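Local coordinates for putative fimbrial associated sortase-like protein (Corynebacterium diphtheriae, PDB 5K9A) that probably links pilin subunits covalently into pili as a class C sortase, a membrane-anchored transpeptidase working through an active-site cysteine, at residues A12-N17 with Q71-P76; V42-L47 with H107-A112; D48-R53 with T125-L130; I78-I83 with Y149-G154; T134-L139 with I184-C189. All coordinates share one frame; numbering follows the deposited sequence. Where two conformers were deposited one is given.

Contact 1: residues A12-N17 with Q71-P76; sequences AQSYEN and QRAERP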
# COMPACT_ATOMS: atom_id res chain seq x y z
N ALA A 12 -4.33 2.25 -8.46
CA ALA A 12 -3.55 3.06 -9.37
C ALA A 12 -3.59 4.51 -9.04
O ALA A 12 -2.54 5.17 -8.98
CB ALA A 12 -3.95 2.81 -10.79
N GLN A 13 -4.80 5.05 -8.86
CA GLN A 13 -4.94 6.46 -8.55
C GLN A 13 -4.26 6.84 -7.22
O GLN A 13 -3.63 7.89 -7.16
CB GLN A 13 -6.41 6.86 -8.43
CG GLN A 13 -6.63 8.33 -8.22
CD GLN A 13 -6.16 9.13 -9.44
OE1 GLN A 13 -6.46 8.77 -10.57
NE2 GLN A 13 -5.31 10.12 -9.21
N SER A 14 -4.39 6.04 -6.18
CA SER A 14 -3.71 6.36 -4.93
C SER A 14 -2.19 6.26 -4.98
O SER A 14 -1.50 7.08 -4.34
CB SER A 14 -4.27 5.62 -3.71
OG SER A 14 -4.19 4.23 -3.88
N TYR A 15 -1.65 5.31 -5.75
CA TYR A 15 -0.21 5.30 -6.08
C TYR A 15 0.20 6.65 -6.69
O TYR A 15 1.16 7.25 -6.24
CB TYR A 15 0.15 4.16 -7.08
CG TYR A 15 1.55 4.25 -7.63
CD1 TYR A 15 2.63 3.79 -6.88
CD2 TYR A 15 1.83 4.87 -8.85
CE1 TYR A 15 3.94 3.91 -7.35
CE2 TYR A 15 3.16 4.99 -9.34
CZ TYR A 15 4.21 4.54 -8.56
OH TYR A 15 5.55 4.62 -8.97
N GLU A 16 -0.49 7.11 -7.72
CA GLU A 16 -0.21 8.40 -8.30
C GLU A 16 -0.36 9.55 -7.29
O GLU A 16 0.51 10.44 -7.25
CB GLU A 16 -1.13 8.70 -9.49
CG GLU A 16 -0.89 7.70 -10.65
CD GLU A 16 -2.00 7.63 -11.72
OE1 GLU A 16 -2.91 8.50 -11.68
OE2 GLU A 16 -1.96 6.67 -12.57
N ASN A 17 -1.45 9.59 -6.52
CA ASN A 17 -1.67 10.66 -5.54
C ASN A 17 -0.52 10.68 -4.53
O ASN A 17 -0.23 11.72 -3.99
CB ASN A 17 -2.96 10.45 -4.73
CG ASN A 17 -4.22 10.55 -5.56
OD1 ASN A 17 -4.22 11.09 -6.67
ND2 ASN A 17 -5.32 10.01 -5.04
N GLN A 71 -3.67 10.23 0.25
CA GLN A 71 -3.63 9.47 -1.02
C GLN A 71 -4.98 8.99 -1.49
O GLN A 71 -5.10 8.51 -2.62
CB GLN A 71 -2.59 8.33 -0.93
CG GLN A 71 -2.95 7.22 0.04
CD GLN A 71 -2.55 7.46 1.50
OE1 GLN A 71 -2.54 8.60 1.98
NE2 GLN A 71 -2.24 6.36 2.23
N ARG A 72 -5.99 9.09 -0.64
CA ARG A 72 -7.33 8.54 -0.92
C ARG A 72 -7.37 7.06 -1.28
O ARG A 72 -7.99 6.66 -2.27
CB ARG A 72 -8.04 9.31 -2.06
CG ARG A 72 -8.20 10.81 -1.85
CD ARG A 72 -8.80 10.98 -0.49
NE ARG A 72 -9.39 12.29 -0.22
CZ ARG A 72 -9.33 12.88 0.99
NH1 ARG A 72 -8.68 12.28 2.05
NH2 ARG A 72 -9.93 14.05 1.11
N ALA A 73 -6.65 6.25 -0.53
CA ALA A 73 -6.68 4.84 -0.71
C ALA A 73 -7.86 4.16 0.03
O ALA A 73 -8.45 4.75 0.95
CB ALA A 73 -5.37 4.26 -0.25
N GLU A 74 -8.14 2.92 -0.36
CA GLU A 74 -9.00 2.03 0.38
C GLU A 74 -8.14 1.36 1.47
O GLU A 74 -7.09 0.80 1.20
CB GLU A 74 -9.55 0.91 -0.51
CG GLU A 74 -10.88 1.23 -1.18
CD GLU A 74 -11.23 0.24 -2.30
OE1 GLU A 74 -11.23 -0.99 -1.99
OE2 GLU A 74 -11.47 0.68 -3.47
N ARG A 75 -8.59 1.40 2.69
CA ARG A 75 -7.86 0.67 3.77
C ARG A 75 -6.38 0.96 3.87
O ARG A 75 -5.58 0.09 4.06
CB ARG A 75 -8.11 -0.83 3.62
CG ARG A 75 -9.61 -1.14 3.71
CD ARG A 75 -9.94 -2.64 3.55
NE ARG A 75 -11.33 -2.88 3.98
CZ ARG A 75 -11.75 -3.27 5.21
NH1 ARG A 75 -10.93 -3.53 6.21
NH2 ARG A 75 -13.04 -3.43 5.42
N PRO A 76 -6.02 2.23 3.83
CA PRO A 76 -4.61 2.49 4.08
C PRO A 76 -4.17 2.23 5.56
O PRO A 76 -4.98 2.29 6.51
CB PRO A 76 -4.50 4.00 3.81
CG PRO A 76 -5.80 4.52 4.33
CD PRO A 76 -6.83 3.46 3.89
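The backbone O of Q71 receives the ND2 of N17 at 2.9 Å, in a nearly straight bond with 169° at the hydrogen. This oxygen lies in the amide plane of N17, whereas ND2 stands well above the carbonyl plane of Q71, 53° out of it. The same oxygen is approached by the helix backbone, for the CA of S14 makes a C-H...O contact with Q71 O at 3.4 Å. Rotation of the N17 amide is fixed from its other end: one turn back on the helix, the NE2 of Q13 donates to N17 OD1 at 2.9 Å, so OD1 and ND2 are both used. Beside this polar pair the S14 CB rests 3.9 Å from A73 CB, a small apolar touch. The contact ties helix 2-18 to the loop between helix 59-66 and strand 77-83, and R10 adds a bond from its NE to the O of R72. Elsewhere on this helix, Y15 and E16 bond to Q153 and S80 of the second subunit. The chemistry is that of a surface contact: few carbon contacts are made, and a relay of two side-chain amides pins a loop carbonyl that belongs to no regular structure.

Contact 2: residues V42-L47 with H107-A112; sequences VGFPIL and HLYGSA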
# COMPACT_ATOMS: atom_id res chain seq x y z
N VAL A 42 -14.61 14.56 20.38
CA VAL A 42 -14.45 14.46 21.82
C VAL A 42 -15.68 13.88 22.55
O VAL A 42 -15.52 13.04 23.42
CB VAL A 42 -14.04 15.82 22.47
CG1 VAL A 42 -14.27 15.82 23.98
CG2 VAL A 42 -12.58 16.11 22.19
N GLY A 43 -16.90 14.29 22.23
CA GLY A 43 -18.06 13.67 22.94
C GLY A 43 -18.57 12.29 22.48
O GLY A 43 -19.48 11.73 23.10
N PHE A 44 -18.03 11.73 21.40
CA PHE A 44 -18.65 10.56 20.74
C PHE A 44 -18.73 9.36 21.70
O PHE A 44 -17.87 9.20 22.55
CB PHE A 44 -17.90 10.17 19.45
CG PHE A 44 -18.32 10.98 18.24
CD1 PHE A 44 -18.78 12.33 18.37
CD2 PHE A 44 -18.24 10.44 16.95
CE1 PHE A 44 -19.17 13.08 17.25
CE2 PHE A 44 -18.63 11.19 15.83
CZ PHE A 44 -19.09 12.52 15.97
N PRO A 45 -19.80 8.56 21.60
CA PRO A 45 -19.82 7.36 22.41
C PRO A 45 -18.85 6.34 21.78
O PRO A 45 -18.48 6.42 20.58
CB PRO A 45 -21.28 6.91 22.33
CG PRO A 45 -21.75 7.41 20.98
CD PRO A 45 -20.88 8.58 20.60
N ILE A 46 -18.39 5.47 22.64
CA ILE A 46 -17.34 4.51 22.35
C ILE A 46 -17.95 3.14 22.59
O ILE A 46 -18.34 2.84 23.71
CB ILE A 46 -16.13 4.85 23.24
CG1 ILE A 46 -14.93 5.06 22.35
CG2 ILE A 46 -15.79 3.80 24.26
CD1 ILE A 46 -15.15 6.21 21.41
N LEU A 47 -18.10 2.34 21.54
CA LEU A 47 -18.67 1.00 21.66
C LEU A 47 -17.56 -0.08 21.64
O LEU A 47 -16.50 0.12 21.00
CB LEU A 47 -19.62 0.74 20.48
CG LEU A 47 -20.71 1.80 20.26
CD1 LEU A 47 -21.49 1.51 18.98
CD2 LEU A 47 -21.62 1.89 21.49
N HIS A 107 -8.17 1.00 14.75
CA HIS A 107 -8.38 2.18 15.53
C HIS A 107 -9.85 2.24 15.85
O HIS A 107 -10.70 2.08 14.98
CB HIS A 107 -7.90 3.42 14.76
CG HIS A 107 -8.37 4.69 15.38
ND1 HIS A 107 -9.54 5.29 15.00
CD2 HIS A 107 -7.95 5.35 16.49
CE1 HIS A 107 -9.78 6.32 15.78
NE2 HIS A 107 -8.82 6.40 16.67
N LEU A 108 -10.18 2.49 17.10
CA LEU A 108 -11.56 2.41 17.52
C LEU A 108 -12.29 3.72 17.14
O LEU A 108 -11.97 4.79 17.69
CB LEU A 108 -11.62 2.21 19.03
CG LEU A 108 -13.02 2.19 19.68
CD1 LEU A 108 -13.85 1.11 19.02
CD2 LEU A 108 -12.95 1.85 21.15
N TYR A 109 -13.23 3.62 16.22
CA TYR A 109 -14.07 4.73 15.76
C TYR A 109 -14.80 5.38 16.91
O TYR A 109 -15.39 4.70 17.73
CB TYR A 109 -15.06 4.28 14.71
CG TYR A 109 -15.97 5.42 14.25
CD1 TYR A 109 -15.45 6.47 13.50
CD2 TYR A 109 -17.32 5.46 14.59
CE1 TYR A 109 -16.23 7.55 13.10
CE2 TYR A 109 -18.14 6.52 14.18
CZ TYR A 109 -17.56 7.56 13.43
OH TYR A 109 -18.29 8.63 13.02
N GLY A 110 -14.70 6.70 17.00
CA GLY A 110 -15.27 7.44 18.13
C GLY A 110 -14.15 7.94 19.04
O GLY A 110 -14.38 8.86 19.73
N SER A 111 -12.96 7.31 19.05
CA SER A 111 -11.81 7.82 19.75
C SER A 111 -10.96 8.67 18.84
O SER A 111 -11.01 8.58 17.61
CB SER A 111 -10.96 6.67 20.35
OG SER A 111 -10.19 5.96 19.40
N ALA A 112 -10.15 9.52 19.46
CA ALA A 112 -9.22 10.35 18.71
C ALA A 112 -8.28 9.56 17.80
O ALA A 112 -7.79 8.47 18.15
CB ALA A 112 -8.39 11.20 19.68
O HOH W 1 -17.36 3.10 19.13
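The chain leading into the lid over the active site, a feature of class C sortases, packs here through F44, I46 and L47 against the type II beta turn from L108 to S111. I46 reaches across with its longer branch, and its CG1 meets the CD2 of L108 at 4.0 Å. The other methyl of that leucine, CD1, lies 3.5 Å from the backbone O of L47, an oxygen that CD2 also borders. F44 lies against the two middle residues of the turn: its CB sits 3.8 Å from G110 O, while the hydroxyl OH of Y109 comes to the edge of the phenylalanine ring, near its plane and 3.8 Å from CE2. Y109 extends with CG anti to the backbone N (chi1 178°), which carries its ring out past the turn to where Y61 and Y64 meet it edge to face. No direct hydrogen bond joins the two segments. A water does so instead, accepting from L47 N at 2.6 Å and donating to Y109 O at 2.9 Å. The turn is fastened internally, for L108 O accepts both S111 N at 3.0 Å and S111 OG at 2.7 Å, the hydroxyl lying in the carbonyl plane, on a lone pair of L108 O. G110, at a phi of 108°, completes the bend, and H107 NE2 donates to A112 O beyond it. The directional bonds lie mainly within the turn, which probably keeps its shape, whereas the lid chain is held to it by aliphatic and ring-edge packing and a single bridging water.

Contact 3: residues D48-R53 with T125-L130; sequences DPWLNR and TGHSGL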
# COMPACT_ATOMS: atom_id res chain seq x y z
N ASP A 48 -17.83 -1.23 22.26
CA ASP A 48 -16.88 -2.34 22.24
C ASP A 48 -16.68 -2.82 20.83
O ASP A 48 -17.63 -3.08 20.11
CB ASP A 48 -17.34 -3.51 23.07
CG ASP A 48 -16.29 -4.58 23.13
OD1 ASP A 48 -15.37 -4.39 23.94
OD2 ASP A 48 -16.35 -5.54 22.31
N PRO A 49 -15.43 -2.98 20.41
CA PRO A 49 -15.31 -3.35 18.99
C PRO A 49 -15.57 -4.81 18.62
O PRO A 49 -15.73 -5.09 17.42
CB PRO A 49 -13.88 -3.01 18.66
CG PRO A 49 -13.17 -2.96 19.96
CD PRO A 49 -14.16 -2.58 21.01
N TRP A 50 -15.58 -5.74 19.57
CA TRP A 50 -15.88 -7.14 19.24
C TRP A 50 -17.39 -7.34 19.29
O TRP A 50 -17.95 -8.17 18.56
CB TRP A 50 -15.17 -8.14 20.19
CG TRP A 50 -13.69 -8.10 19.94
CD1 TRP A 50 -13.00 -8.82 19.00
CD2 TRP A 50 -12.75 -7.23 20.55
NE1 TRP A 50 -11.67 -8.50 19.03
CE2 TRP A 50 -11.49 -7.49 19.95
CE3 TRP A 50 -12.83 -6.25 21.53
CZ2 TRP A 50 -10.33 -6.85 20.34
CZ3 TRP A 50 -11.67 -5.56 21.90
CH2 TRP A 50 -10.43 -5.89 21.32
N LEU A 51 -18.06 -6.58 20.14
CA LEU A 51 -19.47 -6.79 20.33
C LEU A 51 -20.32 -5.92 19.43
O LEU A 51 -21.47 -6.18 19.28
CB LEU A 51 -19.84 -6.51 21.77
CG LEU A 51 -19.28 -7.55 22.72
CD1 LEU A 51 -19.57 -7.14 24.15
CD2 LEU A 51 -19.85 -8.94 22.42
N ASN A 52 -19.78 -4.85 18.87
CA ASN A 52 -20.58 -3.95 18.04
C ASN A 52 -19.93 -3.76 16.69
O ASN A 52 -18.82 -4.15 16.49
CB ASN A 52 -20.70 -2.60 18.71
CG ASN A 52 -21.21 -2.71 20.10
OD1 ASN A 52 -22.40 -2.75 20.30
ND2 ASN A 52 -20.33 -2.73 21.07
N ARG A 53 -20.67 -3.18 15.75
CA ARG A 53 -20.17 -2.82 14.44
C ARG A 53 -20.52 -1.38 14.25
O ARG A 53 -21.63 -1.00 14.56
CB ARG A 53 -20.89 -3.59 13.37
CG ARG A 53 -20.60 -5.06 13.39
CD ARG A 53 -20.94 -5.63 12.02
NE ARG A 53 -21.71 -6.86 12.12
CZ ARG A 53 -23.01 -6.93 12.42
NH1 ARG A 53 -23.71 -5.82 12.68
NH2 ARG A 53 -23.60 -8.11 12.48
N THR A 125 -6.87 -1.19 18.89
CA THR A 125 -7.47 -2.50 19.12
C THR A 125 -6.73 -3.60 18.43
O THR A 125 -6.37 -3.48 17.23
CB THR A 125 -8.85 -2.47 18.50
OG1 THR A 125 -9.59 -1.42 19.16
CG2 THR A 125 -9.56 -3.75 18.66
N GLY A 126 -6.44 -4.68 19.14
CA GLY A 126 -5.88 -5.88 18.48
C GLY A 126 -6.43 -7.15 19.06
O GLY A 126 -6.77 -7.23 20.25
N HIS A 127 -6.51 -8.17 18.24
CA HIS A 127 -6.89 -9.50 18.71
C HIS A 127 -5.79 -10.11 19.55
O HIS A 127 -4.61 -9.82 19.43
CB HIS A 127 -7.04 -10.46 17.55
CG HIS A 127 -8.32 -10.39 16.82
ND1 HIS A 127 -9.54 -10.46 17.44
CD2 HIS A 127 -8.58 -10.38 15.48
CE1 HIS A 127 -10.51 -10.41 16.55
NE2 HIS A 127 -9.96 -10.38 15.34
N SER A 128 -6.22 -10.99 20.40
CA SER A 128 -5.34 -11.95 20.96
C SER A 128 -6.01 -13.29 20.62
O SER A 128 -7.23 -13.40 20.48
CB SER A 128 -5.21 -11.77 22.45
OG SER A 128 -6.47 -11.49 22.99
N GLY A 129 -5.22 -14.30 20.44
CA GLY A 129 -5.78 -15.62 20.12
C GLY A 129 -6.17 -15.87 18.65
O GLY A 129 -6.82 -16.89 18.33
N LEU A 130 -5.79 -15.01 17.72
CA LEU A 130 -6.09 -15.30 16.32
C LEU A 130 -5.07 -16.37 15.82
O LEU A 130 -3.87 -16.23 16.07
CB LEU A 130 -6.06 -14.00 15.50
CG LEU A 130 -6.52 -14.05 14.06
CD1 LEU A 130 -8.04 -14.06 13.99
CD2 LEU A 130 -6.02 -12.83 13.28
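W50 and T125 come at each other from opposite directions, so that the six-membered end of the indole meets the threonine methyl, CH2 lying 3.5 Å from T125 CG2. Around the edge of the indole, near its plane, stand G126 O, 3.6 Å from CZ2, and ND1 of H127, 3.3 Å from NE1. The side chains of W50 and H127 slide past each other, and their rings are inclined at 47° with centroids 5.2 Å apart, neither stacked nor edge to face. W50 has CG anti to the carbonyl carbon (chi1 -69°), and this turns the indole from a backbone well away from the 125-130 segment to lie beside H127, the predicted proton donor/acceptor. D48, P49 and W50 form the DPW lid motif of class C sortases: W50 also touches C189, the predicted nucleophile, while D48 OD1 makes a salt bridge with R198. The other carboxylate oxygen shapes the lid itself. D48 OD2 is met by the backbone N of W50 from above the carboxylate plane at 2.9 Å, an Asx turn, and by the N of L51 on its anti lone pair at 3.0 Å. The P49 ring meets T125 at an angle, CG 3.9 Å from T125 CG2, and the contact buries T125 OG1, for which the model has no hydrogen-bonding partner.

Contact 4: residues I78-I83 with Y149-G154; sequences IASISI and YITVQG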
# COMPACT_ATOMS: atom_id res chain seq x y z
N ILE A 78 -2.80 3.82 8.63
CA ILE A 78 -2.93 5.19 9.12
C ILE A 78 -1.81 5.62 10.08
O ILE A 78 -1.61 6.81 10.28
CB ILE A 78 -4.32 5.52 9.72
CG1 ILE A 78 -4.66 4.68 10.94
CG2 ILE A 78 -5.39 5.41 8.66
CD1 ILE A 78 -5.84 5.25 11.72
N ALA A 79 -1.12 4.64 10.66
CA ALA A 79 -0.04 4.82 11.60
C ALA A 79 0.59 3.46 11.90
O ALA A 79 0.02 2.42 11.57
CB ALA A 79 -0.54 5.41 12.91
N SER A 80 1.78 3.47 12.48
CA SER A 80 2.35 2.23 12.96
C SER A 80 2.65 2.37 14.43
O SER A 80 2.81 3.51 14.97
CB SER A 80 3.63 1.89 12.24
OG SER A 80 4.60 2.82 12.54
N ILE A 81 2.80 1.23 15.06
CA ILE A 81 3.14 1.19 16.43
C ILE A 81 4.25 0.20 16.72
O ILE A 81 4.30 -0.90 16.18
CB ILE A 81 1.88 0.91 17.24
CG1 ILE A 81 2.18 1.04 18.74
CG2 ILE A 81 1.36 -0.49 16.95
CD1 ILE A 81 0.95 0.87 19.63
N SER A 82 5.12 0.58 17.63
CA SER A 82 6.18 -0.27 18.08
C SER A 82 6.21 -0.37 19.61
O SER A 82 6.18 0.66 20.28
CB SER A 82 7.51 0.31 17.54
OG SER A 82 8.55 -0.46 18.08
N ILE A 83 6.25 -1.59 20.14
CA ILE A 83 6.31 -1.86 21.58
C ILE A 83 7.49 -2.79 21.80
O ILE A 83 7.35 -4.04 21.76
CB ILE A 83 5.02 -2.52 22.07
CG1 ILE A 83 3.83 -1.71 21.61
CG2 ILE A 83 4.99 -2.58 23.57
CD1 ILE A 83 2.49 -2.41 21.80
N TYR A 149 5.88 3.49 20.78
CA TYR A 149 6.18 4.48 19.77
C TYR A 149 5.12 4.42 18.67
O TYR A 149 4.88 3.37 18.09
CB TYR A 149 7.58 4.23 19.18
CG TYR A 149 8.67 4.24 20.21
CD1 TYR A 149 9.38 5.39 20.49
CD2 TYR A 149 8.99 3.10 20.91
CE1 TYR A 149 10.38 5.41 21.46
CE2 TYR A 149 10.00 3.10 21.84
CZ TYR A 149 10.67 4.27 22.14
OH TYR A 149 11.67 4.27 23.13
N ILE A 150 4.50 5.55 18.37
CA ILE A 150 3.57 5.67 17.29
C ILE A 150 4.28 6.48 16.20
O ILE A 150 4.81 7.57 16.46
CB ILE A 150 2.32 6.44 17.68
CG1 ILE A 150 1.53 5.79 18.83
CG2 ILE A 150 1.42 6.70 16.49
CD1 ILE A 150 0.69 4.62 18.41
N THR A 151 4.18 6.04 14.95
CA THR A 151 4.69 6.83 13.82
C THR A 151 3.50 7.16 12.94
O THR A 151 2.71 6.27 12.57
CB THR A 151 5.79 6.07 13.04
OG1 THR A 151 6.86 5.78 13.97
CG2 THR A 151 6.37 6.88 11.85
N VAL A 152 3.40 8.43 12.56
CA VAL A 152 2.25 8.88 11.81
C VAL A 152 2.64 10.07 10.93
O VAL A 152 3.19 11.04 11.44
CB VAL A 152 1.05 9.19 12.75
CG1 VAL A 152 1.38 10.30 13.74
CG2 VAL A 152 -0.19 9.51 11.97
N GLN A 153 2.45 9.94 9.62
CA GLN A 153 2.79 11.04 8.65
C GLN A 153 4.20 11.51 8.84
O GLN A 153 4.48 12.71 8.76
CB GLN A 153 1.82 12.22 8.78
CG GLN A 153 0.41 11.86 8.39
CD GLN A 153 0.28 11.74 6.91
OE1 GLN A 153 0.73 12.62 6.17
NE2 GLN A 153 -0.38 10.68 6.44
N GLY A 154 5.11 10.59 9.13
CA GLY A 154 6.48 10.94 9.28
C GLY A 154 6.91 11.43 10.67
O GLY A 154 8.10 11.62 10.89
O HOH W 2 -0.88 8.23 8.03
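With CG1 anti to the backbone N (chi1 -173°), I81 stretches out beside I150, whose own CG1 is anti to its carbonyl carbon (chi1 -60°); the two side chains cross at a slant so that I81 CG1 meets I150 CD1 at 3.9 Å. I81 and I150 form a non-hydrogen-bonded antiparallel pair, flanked by the hydrogen-bonded pairs S80 with T151 and S82 with Y149. Four backbone bonds result, of which S82 N to Y149 O is the shortest at 2.8 Å, while S80 N reaches T151 O at 3.0 Å. CA hydrogens add to them, I81 CA lying 3.2 Å from Y149 O. On the sheet face of S80, S82, Y149 and T151, the OG of S80 comes 3.5 Å from T151 CB but has its polar partner elsewhere, in E16 of the second subunit. Past the regular pairs, A79 CB packs on V152 CB at 4.1 Å, and a water donates to I78 O and accepts from Q153 NE2. Strands 77-83 and 147-152 stand at the two ends of the strand order, and their pairing closes the eight-stranded sortase barrel. Strand 88-94 pairs along the other edge of strand 77-83, where I78 and A79 both face I92 in a classic beta bulge, and helix 24-41 packs on Q153.

Contact 5: residues T134-L139 with I184-C189; sequences TLFDNL and ITLITC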
# COMPACT_ATOMS: atom_id res chain seq x y z
N THR A 134 0.33 -13.19 15.72
CA THR A 134 0.50 -12.87 17.11
C THR A 134 -0.29 -11.63 17.53
O THR A 134 -0.92 -11.65 18.60
CB THR A 134 1.97 -12.67 17.38
OG1 THR A 134 2.59 -13.95 17.15
CG2 THR A 134 2.24 -12.25 18.82
N LEU A 135 -0.25 -10.57 16.73
CA LEU A 135 -1.00 -9.34 17.05
C LEU A 135 -0.78 -8.86 18.50
O LEU A 135 0.34 -8.65 18.89
CB LEU A 135 -2.49 -9.48 16.67
CG LEU A 135 -2.62 -9.71 15.15
CD1 LEU A 135 -3.96 -10.33 14.76
CD2 LEU A 135 -2.42 -8.41 14.41
N PHE A 136 -1.83 -8.78 19.31
CA PHE A 136 -1.72 -8.40 20.71
C PHE A 136 -1.73 -9.61 21.70
O PHE A 136 -2.03 -9.42 22.88
CB PHE A 136 -2.86 -7.40 21.13
CG PHE A 136 -2.59 -5.95 20.85
CD1 PHE A 136 -1.36 -5.47 20.45
CD2 PHE A 136 -3.61 -5.03 21.01
CE1 PHE A 136 -1.16 -4.13 20.20
CE2 PHE A 136 -3.41 -3.68 20.77
CZ PHE A 136 -2.18 -3.22 20.37
N ASP A 137 -1.36 -10.82 21.26
CA ASP A 137 -1.20 -11.94 22.18
C ASP A 137 -0.30 -11.61 23.38
O ASP A 137 -0.56 -12.14 24.47
CB ASP A 137 -0.55 -13.15 21.50
CG ASP A 137 -1.48 -13.86 20.55
OD1 ASP A 137 -2.72 -13.55 20.59
OD2 ASP A 137 -0.97 -14.71 19.75
N ASN A 138 0.74 -10.80 23.18
CA ASN A 138 1.66 -10.49 24.28
C ASN A 138 1.45 -9.15 25.00
O ASN A 138 2.26 -8.74 25.85
CB ASN A 138 3.09 -10.60 23.83
CG ASN A 138 3.40 -12.01 23.34
OD1 ASN A 138 3.08 -12.97 23.97
ND2 ASN A 138 3.93 -12.09 22.21
N LEU A 139 0.32 -8.51 24.73
CA LEU A 139 0.04 -7.23 25.41
C LEU A 139 0.03 -7.41 26.94
O LEU A 139 0.46 -6.53 27.68
CB LEU A 139 -1.29 -6.67 24.96
CG LEU A 139 -1.64 -5.27 25.43
CD1 LEU A 139 -0.59 -4.33 24.90
CD2 LEU A 139 -3.00 -4.90 24.88
N ILE A 184 -2.98 7.30 25.29
CA ILE A 184 -3.49 6.26 24.39
C ILE A 184 -3.79 5.02 25.20
O ILE A 184 -3.16 4.79 26.23
CB ILE A 184 -2.50 5.82 23.29
CG1 ILE A 184 -1.16 5.40 23.90
CG2 ILE A 184 -2.26 6.92 22.29
CD1 ILE A 184 -0.27 4.61 22.95
N THR A 185 -4.72 4.22 24.72
CA THR A 185 -4.96 2.90 25.30
C THR A 185 -4.89 1.84 24.22
O THR A 185 -5.44 2.02 23.13
CB THR A 185 -6.32 2.84 26.10
OG1 THR A 185 -6.22 3.52 27.37
CG2 THR A 185 -6.70 1.43 26.42
N LEU A 186 -4.20 0.76 24.55
CA LEU A 186 -4.21 -0.47 23.78
C LEU A 186 -5.17 -1.46 24.40
O LEU A 186 -5.04 -1.80 25.57
CB LEU A 186 -2.83 -1.08 23.71
CG LEU A 186 -1.68 -0.07 23.43
CD1 LEU A 186 -0.36 -0.83 23.33
CD2 LEU A 186 -1.91 0.71 22.18
N ILE A 187 -6.07 -2.01 23.60
CA ILE A 187 -7.09 -2.91 24.07
C ILE A 187 -7.07 -4.26 23.34
O ILE A 187 -6.90 -4.35 22.10
CB ILE A 187 -8.47 -2.22 24.03
CG1 ILE A 187 -9.54 -3.11 24.60
CG2 ILE A 187 -8.91 -1.89 22.62
CD1 ILE A 187 -10.90 -2.42 24.69
N THR A 188 -7.18 -5.35 24.11
CA THR A 188 -7.38 -6.65 23.53
C THR A 188 -8.35 -7.43 24.42
O THR A 188 -8.77 -6.94 25.46
CB THR A 188 -6.05 -7.40 23.37
OG1 THR A 188 -6.27 -8.56 22.53
CG2 THR A 188 -5.47 -7.86 24.70
N CYS A 189 -8.75 -8.62 23.99
CA CYS A 189 -9.67 -9.42 24.79
C CYS A 189 -8.95 -10.44 25.63
O CYS A 189 -7.82 -10.86 25.31
CB CYS A 189 -10.70 -10.15 23.97
SG CYS A 189 -11.72 -9.08 22.98
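Apolar packing carries most of this contact, in which F136 and L139 reach over to L186 and T188 of the strand bearing C189, the predicted acyl-forming cysteine. The phenylalanine crosses L186 at about a right angle, its CE2 lying 4.0 Å from L186 CB. L139 has CG anti to the backbone N (chi1 -173°) and sets CD1 on L186 CD1 at 3.8 Å, while CD2 lies over the backbone between L186 and T188, 3.9 Å from T188 CG2. A second kind of approach brings ring to carbonyl, for I187 O lies at the edge of the F136 ring, in its plane and 3.5 Å from CD2. No hydrogen bond crosses between the segments. Polar bonds run within the loop and to residues outside the two segments. A type II' turn is closed by D137 N on T134 O at 2.8 Å, and the overlapping type I turn by L139 N on F136 O at 3.1 Å. The backbone of F136 is hydrogen-bonded to that of H127, and T188 OG1 is hydrogen-bonded to G126 O and to S128. On another side of the strand, I187 packs on V123 and T125. The loop's turns and its bonds to the 126-129 region supply the directed bonds, and it meets the strand mainly with carbon, while the one hydroxyl among the touching side chains, on T188, has its partners next to the predicted catalytic histidine, H127.

How the contacts relate
Contacts 3, 4 and 5 are buried, contact 2 is partly so, and contact 1 lies at the surface, its centre about 19 Å from that of the chain. Backbone bonds dominate only in contact 4, where two strands pair; one side-chain amide bond carries contact 1, an indole edge contact 3, carbon packing contact 5, and packing with a bridging water contact 2. The lid chain runs directly from contact 2 into contact 3, and the two touch where L108 packs on P49. Contacts 3 and 5 hold the two predicted catalytic residues and are joined by a probable hydrogen bond, G129 N to D137. L186 packs on I81 and I83 of contact 4. Contacts 1, 4 and 5 reach the second subunit.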